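Local structure of uncharacterized protein (Pseudomonas aeruginosa PAO1, 4R1D) at residues 72-77 with 138-143; 450-455 with 474-479. The protein is probably a calcium-binding lipase of the alpha/beta hydrolase fold, delivered by type VI secretion and held in check by its inhibitor Tli4. All blocks are in the same frame, centred on the assembly; numbering follows the deposited sequence.

Interaction 1: 72-77 with 138-143; sequences WRPPNG and KVMRSA
Met140 approaches Pro74 and Pro75 as a fully stretched chain: CG is anti to the backbone N (chi1 -171°), and the chain stays extended through SD to CE. This shape carries the terminal methyl CE to Pro75. The two backbones come nearest at Pro74 and Met140, whose CA atoms are 5.9 Å apart. The root of the methionine serves Pro74, with Met140 CB lying 4.2 Å from Pro74 CG. Further along, Met140 CG passes 4.0 Å from Pro74 O. The end serves Pro75, whose ring is crossed at about a right angle. There Met140 CE stands 3.7 Å from Pro75 CD; its still shorter approach to Pro75 CB is doubtful, because Met140 was modelled in two conformers. The peptide between Pro74 and Pro75 is cis, and the two rings meet successive parts of the one side chain. No direct hydrogen bond joins the segments, but a water donates to Pro74 O at 2.8 Å and weakly accepts from Arg141 N. Backbone bonds of Lys138 with Asn61 and of Met140 with Gly59 tie this side to the loop after strand 48-54. Met140 is the N-cap residue of helix 141-155, and the arrangement is loop packing at the N-terminus of that helix, next to the loop following strand 48-54 of the alpha/beta hydrolase sheet and away from the calcium site.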
ATOM      1  N   TRP A  72       4.006   5.459  -5.074  1.00 13.38           N
ATOM      2  CA  TRP A  72       2.984   4.496  -5.521  1.00 14.69           C
ATOM      3  C   TRP A  72       1.895   5.234  -6.279  1.00 15.99           C
ATOM      4  O   TRP A  72       1.232   6.096  -5.717  1.00 15.41           O
ATOM      5  CB  TRP A  72       2.343   3.756  -4.349  1.00 13.81           C
ATOM      6  CG  TRP A  72       1.479   2.622  -4.822  1.00 15.40           C
ATOM      7  CD1 TRP A  72       0.110   2.547  -4.803  1.00 15.11           C
ATOM      8  CD2 TRP A  72       1.940   1.408  -5.422  1.00 17.03           C
ATOM      9  NE1 TRP A  72      -0.306   1.341  -5.352  1.00 16.31           N
ATOM     10  CE2 TRP A  72       0.804   0.631  -5.740  1.00 15.97           C
ATOM     11  CE3 TRP A  72       3.208   0.901  -5.720  1.00 15.12           C
ATOM     12  CZ2 TRP A  72       0.905  -0.630  -6.329  1.00 17.92           C
ATOM     13  CZ3 TRP A  72       3.307  -0.355  -6.300  1.00 14.29           C
ATOM     14  CH2 TRP A  72       2.169  -1.103  -6.602  1.00 16.28           C
ATOM     15  N   ARG A  73       1.747   4.902  -7.557  1.00 16.95           N
ATOM     16  CA  ARG A  73       0.729   5.506  -8.402  1.00 17.49           C
ATOM     17  C   ARG A  73       0.358   4.554  -9.536  1.00 17.85           C
ATOM     18  O   ARG A  73       0.833   4.672 -10.676  1.00 18.45           O
ATOM     19  CB  ARG A  73       1.168   6.866  -8.919  1.00 22.32           C
ATOM     20  CG  ARG A  73      -0.017   7.776  -9.207  1.00 24.82           C
ATOM     21  CD  ARG A  73       0.428   9.178  -9.558  1.00 23.34           C
ATOM     22  NE  ARG A  73       0.625  10.048  -8.400  1.00 18.54           N
ATOM     23  CZ  ARG A  73       0.653  11.371  -8.507  1.00 21.91           C
ATOM     24  NH1 ARG A  73       0.474  11.917  -9.702  1.00 23.69           N
ATOM     25  NH2 ARG A  73       0.831  12.142  -7.443  1.00 18.20           N
ATOM     26  N   PRO A  74      -0.502   3.592  -9.200  1.00 16.00           N
ATOM     27  CA  PRO A  74      -0.990   2.492 -10.033  1.00 17.76           C
ATOM     28  C   PRO A  74      -1.782   3.009 -11.224  1.00 20.02           C
ATOM     29  O   PRO A  74      -2.332   4.106 -11.164  1.00 18.38           O
ATOM     30  CB  PRO A  74      -1.902   1.722  -9.078  1.00 19.12           C
ATOM     31  CG  PRO A  74      -2.346   2.749  -8.068  1.00 16.75           C
ATOM     32  CD  PRO A  74      -1.123   3.599  -7.867  1.00 14.73           C
ATOM     33  N   PRO A  75      -1.842   2.226 -12.307  1.00 17.80           N
ATOM     34  CA  PRO A  75      -1.272   0.881 -12.464  1.00 16.31           C
ATOM     35  C   PRO A  75       0.217   0.919 -12.763  1.00 21.65           C
ATOM     36  O   PRO A  75       0.700   1.878 -13.372  1.00 19.06           O
ATOM     37  CB  PRO A  75      -2.008   0.349 -13.696  1.00 20.61           C
ATOM     38  CG  PRO A  75      -2.234   1.571 -14.518  1.00 26.62           C
ATOM     39  CD  PRO A  75      -2.552   2.663 -13.521  1.00 23.99           C
ATOM     40  N   ASN A  76       0.930  -0.129 -12.352  1.00 19.33           N
ATOM     41  CA  ASN A  76       2.372  -0.212 -12.577  1.00 16.44           C
ATOM     42  C   ASN A  76       2.770  -1.477 -13.331  1.00 17.45           C
ATOM     43  O   ASN A  76       3.957  -1.803 -13.415  1.00 20.00           O
ATOM     44  CB  ASN A  76       3.125  -0.157 -11.239  1.00 15.74           C
ATOM     45  CG  ASN A  76       2.878  -1.388 -10.379  1.00 16.76           C
ATOM     46  OD1 ASN A  76       1.800  -1.978 -10.421  1.00 16.16           O
ATOM     47  ND2 ASN A  76       3.875  -1.782  -9.600  1.00 15.04           N
ATOM     48  N   GLY A  77       1.780  -2.198 -13.858  1.00 19.08           N
ATOM     49  CA  GLY A  77       2.033  -3.457 -14.541  1.00 23.75           C
ATOM     50  C   GLY A  77       2.321  -3.302 -16.028  1.00 33.10           C
ATOM     51  O   GLY A  77       2.396  -2.187 -16.543  1.00 31.74           O
ATOM     52  N   LYS A 138      -6.934  10.528  -5.043  1.00 13.38           N
ATOM     53  CA  LYS A 138      -6.210   9.662  -4.115  1.00 11.01           C
ATOM     54  C   LYS A 138      -6.076   8.238  -4.623  1.00 15.68           C
ATOM     55  O   LYS A 138      -5.278   7.470  -4.090  1.00 15.51           O
ATOM     56  CB  LYS A 138      -6.967   9.563  -2.796  1.00 14.53           C
ATOM     57  CG  LYS A 138      -6.921  10.787  -1.918  1.00 13.54           C
ATOM     58  CD  LYS A 138      -7.919  10.622  -0.794  1.00 12.56           C
ATOM     59  CE  LYS A 138      -8.077  11.914   0.014  1.00 14.91           C
ATOM     60  NZ  LYS A 138      -9.038  11.737   1.144  1.00 14.82           N
ATOM     61  N   VAL A 139      -6.886   7.872  -5.610  1.00 12.80           N
ATOM     62  CA  VAL A 139      -7.038   6.462  -5.980  1.00 13.99           C
ATOM     63  C   VAL A 139      -6.883   6.193  -7.478  1.00 17.23           C
ATOM     64  O   VAL A 139      -6.987   7.105  -8.299  1.00 17.10           O
ATOM     65  CB  VAL A 139      -8.402   5.902  -5.512  1.00 11.42           C
ATOM     66  CG1 VAL A 139      -8.504   5.964  -4.002  1.00 13.28           C
ATOM     67  CG2 VAL A 139      -9.546   6.662  -6.175  1.00 14.64           C
ATOM     68  N   MET A 140      -6.646   4.926  -7.820  1.00 13.24           N
ATOM     69  CA  MET A 140      -6.449   4.519  -9.208  0.54 17.45           C
ATOM     70  C   MET A 140      -7.596   5.033 -10.082  1.00 17.74           C
ATOM     71  O   MET A 140      -8.774   4.748  -9.833  1.00 18.18           O
ATOM     72  CB  MET A 140      -6.340   2.996  -9.290  0.54 16.84           C
ATOM     73  CG  MET A 140      -5.916   2.467 -10.640  0.54 19.48           C
ATOM     74  SD  MET A 140      -5.694   0.678 -10.562  0.54 22.87           S
ATOM     75  CE  MET A 140      -5.103   0.365 -12.220  0.54 26.00           C
ATOM     76  N   ARG A 141      -7.251   5.801 -11.106  1.00 17.17           N
ATOM     77  CA  ARG A 141      -8.281   6.523 -11.850  1.00 17.36           C
ATOM     78  C   ARG A 141      -9.263   5.625 -12.604  1.00 16.12           C
ATOM     79  O   ARG A 141     -10.471   5.722 -12.408  1.00 16.49           O
ATOM     80  CB  ARG A 141      -7.663   7.542 -12.807  1.00 22.67           C
ATOM     81  CG  ARG A 141      -8.728   8.183 -13.664  1.00 26.80           C
ATOM     82  CD  ARG A 141      -8.381   9.586 -14.058  1.00 33.28           C
ATOM     83  NE  ARG A 141      -7.040   9.695 -14.598  1.00 34.88           N
ATOM     84  CZ  ARG A 141      -6.588   9.029 -15.654  1.00 39.68           C
ATOM     85  NH1 ARG A 141      -7.366   8.169 -16.289  1.00 39.25           N
ATOM     86  NH2 ARG A 141      -5.344   9.226 -16.069  1.00 35.21           N
ATOM     87  N   SER A 142      -8.747   4.767 -13.470  1.00 17.29           N
ATOM     88  CA  SER A 142      -9.616   3.910 -14.285  1.00 20.14           C
ATOM     89  C   SER A 142     -10.497   2.994 -13.436  1.00 21.55           C
ATOM     90  O   SER A 142     -11.658   2.740 -13.766  1.00 19.98           O
ATOM     91  CB  SER A 142      -8.780   3.071 -15.259  1.00 22.72           C
ATOM     92  OG  SER A 142      -7.969   2.148 -14.547  1.00 30.79           O
ATOM     93  N   ALA A 143      -9.941   2.482 -12.347  1.00 16.47           N
ATOM     94  CA  ALA A 143     -10.667   1.525 -11.513  1.00 17.59           C
ATOM     95  C   ALA A 143     -11.798   2.155 -10.714  1.00 15.44           C
ATOM     96  O   ALA A 143     -12.837   1.512 -10.494  1.00 13.79           O
ATOM     97  CB  ALA A 143      -9.716   0.795 -10.581  1.00 19.57           C
TER
HETATM   98  O   HOH W   1      -4.186   5.662 -12.645  1.00 29.90           O

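Interaction 2: 450-455 with 474-479; sequences TPLETP and GLPTIV
The weakly bonded helical turn 450-453, closed by Glu453 N to Thr450 O (3.0 Å), faces the extended approach of Leu475 and Pro476 to strand 477-479, with the backbones no closer than 8.0 Å between the CA atoms of Pro451 and Leu475. No hydrogen bond spans this separation, and the gap is bridged by aliphatic groups whose CB atoms all point across it. Leu452 has CG anti to its carbonyl carbon (chi1 -76°), and the next torsion (chi2 59°) brings both methyls end-on to the CG-CD edge of Pro476. Leu452 CD1 lies 3.8 Å from Pro476 CD, whereas Leu452 CD2 takes the neighbouring ring carbon, Pro476 CG, also at 3.8 Å. Topologically, the turn belongs to the long connection between strands 443-446 and 477-479, antiparallel neighbours in a mixed sheet separate from the parallel hydrolase sheet; Leu452 and Pro476 thus pack one end of that connection against the other. Leu475 likewise has CG anti to its carbonyl carbon, and its CD2 meets Pro451 CG at 3.8 Å, the two side chains crossing at a slant. The same methyl lies more loosely, 4.3 Å, from Leu452 CD1, so that Leu475 CD2 adjoins both Pro451 and Leu452. Trp375 touches Leu452 and Pro476 alike, adding an aromatic side to the apolar cluster, and Asn468 OD1 receives the backbone N-H of Leu475.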
ATOM      1  N   THR A 450      10.151 -35.591  -2.699  1.00 27.48           N
ATOM      2  CA  THR A 450      11.163 -36.428  -2.056  1.00 29.00           C
ATOM      3  C   THR A 450      12.552 -35.782  -1.996  1.00 27.40           C
ATOM      4  O   THR A 450      13.136 -35.668  -0.921  1.00 32.50           O
ATOM      5  CB  THR A 450      11.262 -37.821  -2.709  1.00 28.00           C
ATOM      6  OG1 THR A 450       9.975 -38.462  -2.685  1.00 32.49           O
ATOM      7  CG2 THR A 450      12.273 -38.675  -1.965  1.00 32.69           C
ATOM      8  N   PRO A 451      13.088 -35.360  -3.147  1.00 26.34           N
ATOM      9  CA  PRO A 451      14.444 -34.795  -3.131  1.00 27.43           C
ATOM     10  C   PRO A 451      14.530 -33.491  -2.339  1.00 26.50           C
ATOM     11  O   PRO A 451      15.611 -33.101  -1.903  1.00 29.21           O
ATOM     12  CB  PRO A 451      14.732 -34.535  -4.616  1.00 27.94           C
ATOM     13  CG  PRO A 451      13.797 -35.441  -5.353  1.00 32.36           C
ATOM     14  CD  PRO A 451      12.560 -35.490  -4.515  1.00 28.80           C
ATOM     15  N   LEU A 452      13.402 -32.814  -2.163  1.00 30.42           N
ATOM     16  CA  LEU A 452      13.409 -31.557  -1.431  1.00 25.76           C
ATOM     17  C   LEU A 452      13.430 -31.811   0.071  1.00 30.25           C
ATOM     18  O   LEU A 452      13.847 -30.963   0.846  1.00 27.63           O
ATOM     19  CB  LEU A 452      12.181 -30.716  -1.783  1.00 26.29           C
ATOM     20  CG  LEU A 452      12.111 -29.978  -3.120  1.00 22.68           C
ATOM     21  CD1 LEU A 452      12.222 -30.923  -4.307  1.00 30.70           C
ATOM     22  CD2 LEU A 452      10.797 -29.212  -3.191  1.00 19.55           C
ATOM     23  N   GLU A 453      12.981 -32.994   0.468  1.00 23.33           N
ATOM     24  CA  GLU A 453      12.714 -33.273   1.875  1.00 27.88           C
ATOM     25  C   GLU A 453      13.665 -34.272   2.538  1.00 37.06           C
ATOM     26  O   GLU A 453      13.448 -34.668   3.683  1.00 30.67           O
ATOM     27  CB  GLU A 453      11.271 -33.739   2.036  1.00 29.54           C
ATOM     28  CG  GLU A 453      10.274 -32.702   1.555  1.00 28.77           C
ATOM     29  CD  GLU A 453       8.848 -33.032   1.937  1.00 36.57           C
ATOM     30  OE1 GLU A 453       8.491 -34.230   1.923  1.00 29.20           O
ATOM     31  OE2 GLU A 453       8.092 -32.089   2.262  1.00 32.26           O
ATOM     32  N   THR A 454      14.711 -34.686   1.836  1.00 34.34           N
ATOM     33  CA  THR A 454      15.722 -35.508   2.491  1.00 41.62           C
ATOM     34  C   THR A 454      16.529 -34.612   3.427  1.00 44.50           C
ATOM     35  O   THR A 454      16.685 -33.421   3.160  1.00 43.45           O
ATOM     36  CB  THR A 454      16.660 -36.177   1.480  1.00 37.57           C
ATOM     37  OG1 THR A 454      17.317 -35.167   0.710  1.00 44.84           O
ATOM     38  CG2 THR A 454      15.876 -37.081   0.556  1.00 37.82           C
ATOM     39  N   PRO A 455      17.020 -35.174   4.543  1.00 47.60           N
ATOM     40  CA  PRO A 455      17.823 -34.409   5.500  1.00 47.79           C
ATOM     41  C   PRO A 455      18.884 -33.566   4.801  1.00 47.15           C
ATOM     42  O   PRO A 455      19.520 -34.031   3.857  1.00 47.47           O
ATOM     43  CB  PRO A 455      18.489 -35.497   6.356  1.00 54.64           C
ATOM     44  CG  PRO A 455      17.943 -36.828   5.851  1.00 53.00           C
ATOM     45  CD  PRO A 455      16.731 -36.525   5.042  1.00 49.34           C
ATOM     46  N   GLY A 474      10.981 -33.449 -12.779  1.00 29.37           N
ATOM     47  CA  GLY A 474       9.815 -34.032 -12.124  1.00 31.01           C
ATOM     48  C   GLY A 474       9.490 -33.495 -10.729  1.00 29.31           C
ATOM     49  O   GLY A 474       8.728 -34.105  -9.965  1.00 25.09           O
ATOM     50  N   LEU A 475      10.059 -32.341 -10.403  1.00 23.67           N
ATOM     51  CA  LEU A 475       9.942 -31.775  -9.065  1.00 22.97           C
ATOM     52  C   LEU A 475       8.718 -30.857  -8.904  1.00 21.59           C
ATOM     53  O   LEU A 475       8.076 -30.490  -9.895  1.00 24.10           O
ATOM     54  CB  LEU A 475      11.226 -31.041  -8.708  1.00 22.32           C
ATOM     55  CG  LEU A 475      12.492 -31.869  -8.848  1.00 29.89           C
ATOM     56  CD1 LEU A 475      13.689 -31.028  -8.491  1.00 27.61           C
ATOM     57  CD2 LEU A 475      12.407 -33.117  -7.973  1.00 28.38           C
ATOM     58  N   PRO A 476       8.384 -30.495  -7.651  1.00 23.08           N
ATOM     59  CA  PRO A 476       7.161 -29.719  -7.417  1.00 20.84           C
ATOM     60  C   PRO A 476       7.092 -28.433  -8.235  1.00 17.14           C
ATOM     61  O   PRO A 476       8.064 -27.669  -8.311  1.00 21.60           O
ATOM     62  CB  PRO A 476       7.222 -29.406  -5.915  1.00 18.43           C
ATOM     63  CG  PRO A 476       7.957 -30.601  -5.340  1.00 21.10           C
ATOM     64  CD  PRO A 476       9.036 -30.872  -6.379  1.00 20.49           C
ATOM     65  N   THR A 477       5.924 -28.220  -8.829  1.00 20.69           N
ATOM     66  CA  THR A 477       5.666 -27.065  -9.671  1.00 19.18           C
ATOM     67  C   THR A 477       4.266 -26.556  -9.404  1.00 22.33           C
ATOM     68  O   THR A 477       3.293 -27.316  -9.390  1.00 18.45           O
ATOM     69  CB  THR A 477       5.771 -27.447 -11.161  1.00 23.37           C
ATOM     70  OG1 THR A 477       7.097 -27.916 -11.445  1.00 21.45           O
ATOM     71  CG2 THR A 477       5.449 -26.246 -12.049  1.00 23.34           C
ATOM     72  N   ILE A 478       4.140 -25.252  -9.199  1.00 17.82           N
ATOM     73  CA  ILE A 478       2.809 -24.694  -9.028  1.00 18.79           C
ATOM     74  C   ILE A 478       2.059 -24.733 -10.352  1.00 23.10           C
ATOM     75  O   ILE A 478       2.540 -24.231 -11.369  1.00 24.34           O
ATOM     76  CB  ILE A 478       2.863 -23.277  -8.433  1.00 20.92           C
ATOM     77  CG1 ILE A 478       3.161 -23.382  -6.929  1.00 19.38           C
ATOM     78  CG2 ILE A 478       1.545 -22.553  -8.675  1.00 21.13           C
ATOM     79  CD1 ILE A 478       3.419 -22.058  -6.206  1.00 21.36           C
ATOM     80  N   VAL A 479       0.894 -25.371 -10.343  1.00 22.79           N
ATOM     81  CA  VAL A 479       0.093 -25.491 -11.547  1.00 22.75           C
ATOM     82  C   VAL A 479      -1.327 -25.013 -11.286  1.00 23.68           C
ATOM     83  O   VAL A 479      -1.842 -25.110 -10.171  1.00 26.00           O
ATOM     84  CB  VAL A 479       0.035 -26.945 -12.031  1.00 23.90           C
ATOM     85  CG1 VAL A 479       1.419 -27.426 -12.433  1.00 23.66           C
ATOM     86  CG2 VAL A 479      -0.552 -27.838 -10.944  1.00 23.25           C
TER

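In the fold
Interaction 1 closes before interaction 2 opens, so the two follow each other in series along the chain, with centres about 38 Å apart and nearest atoms about 20 Å apart. The first lies about 14 Å from the centre of the chain, at the start of helix 141-155, near the loop after strand 48-54. The second is peripheral, about 32 Å out, at the edge of the mixed sheet that contains strands 443-446 and 477-479. They share neither a helix nor a strand. Taken together they sample two parts of the protein: the hydrolase body with its neighbouring inter-chain surface, where Arg73 packs on Leu264 of the other chain, and an outlying region whose segments here touch no other chain.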